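Local coordinates for YycN protein (Bacillus subtilis, PDB 1ON0) that is probably an acyltransferase of the GNAT acetyltransferase family, transferring groups other than amino-acyl groups, and forms a homodimer, at residues B[59-63]-B[76-82]. Residues are numbered along the deposited sequence; the frame is centred on the assembly and turned at random.
Sequences HHHLW and LWIHAEP
His61 and Ile78 exchange both of their backbone hydrogen bonds, His61 N to Ile78 O at 2.9 Å and Ile78 N to His61 O at 3.0 Å. Trp63 and Leu76 form the next hydrogen-bonded pair of this antiparallel hairpin, and Ala80 N donates a longer bond to His59 O (3.2 Å) just past the strand ends. Between these pairs, Trp77 CA points its hydrogen at His61 O, giving that carbonyl a second, weaker partner. A side-chain bond also joins the strands: the indole NE1 of Trp77 donates to ND1 of His60 at 2.7 Å, lying close to both ring planes, which fixes ND1 as an acceptor. With CG anti to the backbone N (chi1 164°), the indole lies beside Leu62, whose CG sits over its five-membered ring, 3.8 Å from the centroid. A phenylalanine in place of Trp77 would probably leave His60 ND1 without its donor and the imidazole freer to turn. On the other side of the sheet, Trp63 CH2 meets Ile78 CD1 at 3.6 Å. In the GNAT sheet, these strands run between 4-7, which Trp63 and Leu76 touch through Leu5, and 88-96, while helix 10-31 covers Leu62 and Trp77 through Tyr16.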
loop_
_atom_site.group_PDB
_atom_site.type_symbol
_atom_site.label_atom_id
_atom_site.label_comp_id
_atom_site.label_asym_id
_atom_site.label_seq_id
_atom_site.Cartn_x
_atom_site.Cartn_y
_atom_site.Cartn_z
ATOM N N HIS B 59 10.910 -30.590 10.569
ATOM C CA HIS B 59 10.133 -29.629 11.338
ATOM C C HIS B 59 10.291 -28.174 10.893
ATOM O O HIS B 59 9.522 -27.290 11.298
ATOM C CB HIS B 59 10.456 -29.756 12.826
ATOM C CG HIS B 59 10.178 -31.114 13.380
ATOM N ND1 HIS B 59 9.084 -31.861 13.002
ATOM C CD2 HIS B 59 10.854 -31.864 14.283
ATOM C CE1 HIS B 59 9.099 -33.015 13.644
ATOM N NE2 HIS B 59 10.163 -33.039 14.428
ATOM N N HIS B 60 11.298 -27.921 10.071
ATOM C CA HIS B 60 11.523 -26.581 9.565
ATOM C C HIS B 60 10.742 -26.408 8.289
ATOM O O HIS B 60 10.633 -27.328 7.484
ATOM C CB HIS B 60 13.006 -26.353 9.297
ATOM C CG HIS B 60 13.786 -26.022 10.528
ATOM N ND1 HIS B 60 13.938 -24.732 10.982
ATOM C CD2 HIS B 60 14.393 -26.823 11.435
ATOM C CE1 HIS B 60 14.605 -24.751 12.125
ATOM N NE2 HIS B 60 14.891 -26.003 12.420
ATOM N N HIS B 61 10.183 -25.226 8.111
ATOM C CA HIS B 61 9.420 -24.962 6.919
ATOM C C HIS B 61 9.825 -23.600 6.389
ATOM O O HIS B 61 9.509 -22.561 6.979
ATOM C CB HIS B 61 7.924 -24.982 7.221
ATOM C CG HIS B 61 7.455 -26.231 7.909
ATOM N ND1 HIS B 61 7.503 -26.394 9.280
ATOM C CD2 HIS B 61 6.874 -27.352 7.423
ATOM C CE1 HIS B 61 6.964 -27.553 9.605
ATOM N NE2 HIS B 61 6.571 -28.158 8.497
ATOM N N LEU B 62 10.561 -23.605 5.290
ATOM C CA LEU B 62 10.987 -22.358 4.682
ATOM C C LEU B 62 10.139 -22.207 3.428
ATOM O O LEU B 62 10.064 -23.115 2.596
ATOM C CB LEU B 62 12.494 -22.392 4.368
ATOM C CG LEU B 62 13.439 -22.404 5.589
ATOM C CD1 LEU B 62 13.494 -23.809 6.191
ATOM C CD2 LEU B 62 14.835 -21.964 5.178
ATOM N N TRP B 63 9.472 -21.064 3.333
ATOM C CA TRP B 63 8.574 -20.741 2.222
ATOM C C TRP B 63 8.993 -19.468 1.502
ATOM O O TRP B 63 9.563 -18.557 2.105
ATOM C CB TRP B 63 7.149 -20.502 2.746
ATOM C CG TRP B 63 6.430 -21.700 3.313
ATOM C CD1 TRP B 63 5.986 -22.786 2.622
ATOM C CD2 TRP B 63 6.040 -21.905 4.676
ATOM N NE1 TRP B 63 5.340 -23.654 3.466
ATOM C CE2 TRP B 63 5.356 -23.138 4.734
ATOM C CE3 TRP B 63 6.198 -21.161 5.858
ATOM C CZ2 TRP B 63 4.833 -23.653 5.922
ATOM C CZ3 TRP B 63 5.675 -21.673 7.043
ATOM C CH2 TRP B 63 4.999 -22.907 7.063
ATOM N N LEU B 76 9.756 -16.749 4.362
ATOM C CA LEU B 76 9.147 -17.027 5.655
ATOM C C LEU B 76 9.713 -18.361 6.107
ATOM O O LEU B 76 9.629 -19.347 5.389
ATOM C CB LEU B 76 7.635 -17.141 5.502
ATOM C CG LEU B 76 6.737 -16.910 6.718
ATOM C CD1 LEU B 76 5.578 -17.887 6.628
ATOM C CD2 LEU B 76 7.493 -17.085 8.030
ATOM N N TRP B 77 10.301 -18.391 7.289
ATOM C CA TRP B 77 10.866 -19.619 7.803
ATOM C C TRP B 77 10.400 -19.845 9.224
ATOM O O TRP B 77 10.698 -19.049 10.107
ATOM C CB TRP B 77 12.401 -19.553 7.727
ATOM C CG TRP B 77 13.135 -20.575 8.548
ATOM C CD1 TRP B 77 12.628 -21.728 9.072
ATOM C CD2 TRP B 77 14.515 -20.542 8.917
ATOM N NE1 TRP B 77 13.597 -22.412 9.743
ATOM C CE2 TRP B 77 14.773 -21.711 9.668
ATOM C CE3 TRP B 77 15.568 -19.641 8.682
ATOM C CZ2 TRP B 77 16.042 -22.004 10.198
ATOM C CZ3 TRP B 77 16.830 -19.935 9.204
ATOM C CH2 TRP B 77 17.053 -21.108 9.952
ATOM N N ILE B 78 9.645 -20.919 9.446
ATOM C CA ILE B 78 9.181 -21.217 10.793
ATOM C C ILE B 78 9.598 -22.610 11.221
ATOM O O ILE B 78 9.864 -23.483 10.393
ATOM C CB ILE B 78 7.641 -21.116 10.943
ATOM C CG1 ILE B 78 6.962 -22.328 10.325
ATOM C CG2 ILE B 78 7.144 -19.833 10.303
ATOM C CD1 ILE B 78 5.462 -22.356 10.548
ATOM N N HIS B 79 9.650 -22.803 12.527
ATOM C CA HIS B 79 10.016 -24.083 13.116
ATOM C C HIS B 79 8.868 -24.541 13.986
ATOM O O HIS B 79 8.311 -23.745 14.737
ATOM C CB HIS B 79 11.246 -23.922 13.994
ATOM C CG HIS B 79 11.579 -25.137 14.804
ATOM N ND1 HIS B 79 11.936 -26.335 14.230
ATOM C CD2 HIS B 79 11.647 -25.321 16.144
ATOM C CE1 HIS B 79 12.218 -27.208 15.183
ATOM N NE2 HIS B 79 12.050 -26.618 16.350
ATOM N N ALA B 80 8.521 -25.818 13.899
ATOM C CA ALA B 80 7.441 -26.369 14.709
ATOM C C ALA B 80 7.962 -27.475 15.622
ATOM O O ALA B 80 7.760 -28.649 15.338
ATOM C CB ALA B 80 6.341 -26.922 13.800
ATOM N N GLU B 81 8.624 -27.107 16.716
ATOM C CA GLU B 81 9.186 -28.092 17.650
ATOM C C GLU B 81 8.357 -29.364 17.821
ATOM O O GLU B 81 7.144 -29.372 17.592
ATOM C CB GLU B 81 9.426 -27.454 19.025
ATOM C CG GLU B 81 10.831 -26.901 19.218
ATOM C CD GLU B 81 10.839 -25.459 19.700
ATOM O OE1 GLU B 81 11.925 -24.957 20.050
ATOM O OE2 GLU B 81 9.764 -24.826 19.725
ATOM N N PRO B 82 9.011 -30.465 18.222
ATOM C CA PRO B 82 8.324 -31.743 18.420
ATOM C C PRO B 82 7.359 -31.749 19.601
ATOM O O PRO B 82 7.742 -31.434 20.729
ATOM C CB PRO B 82 9.479 -32.727 18.600
ATOM C CG PRO B 82 10.534 -31.886 19.254
ATOM C CD PRO B 82 10.460 -30.604 18.457
#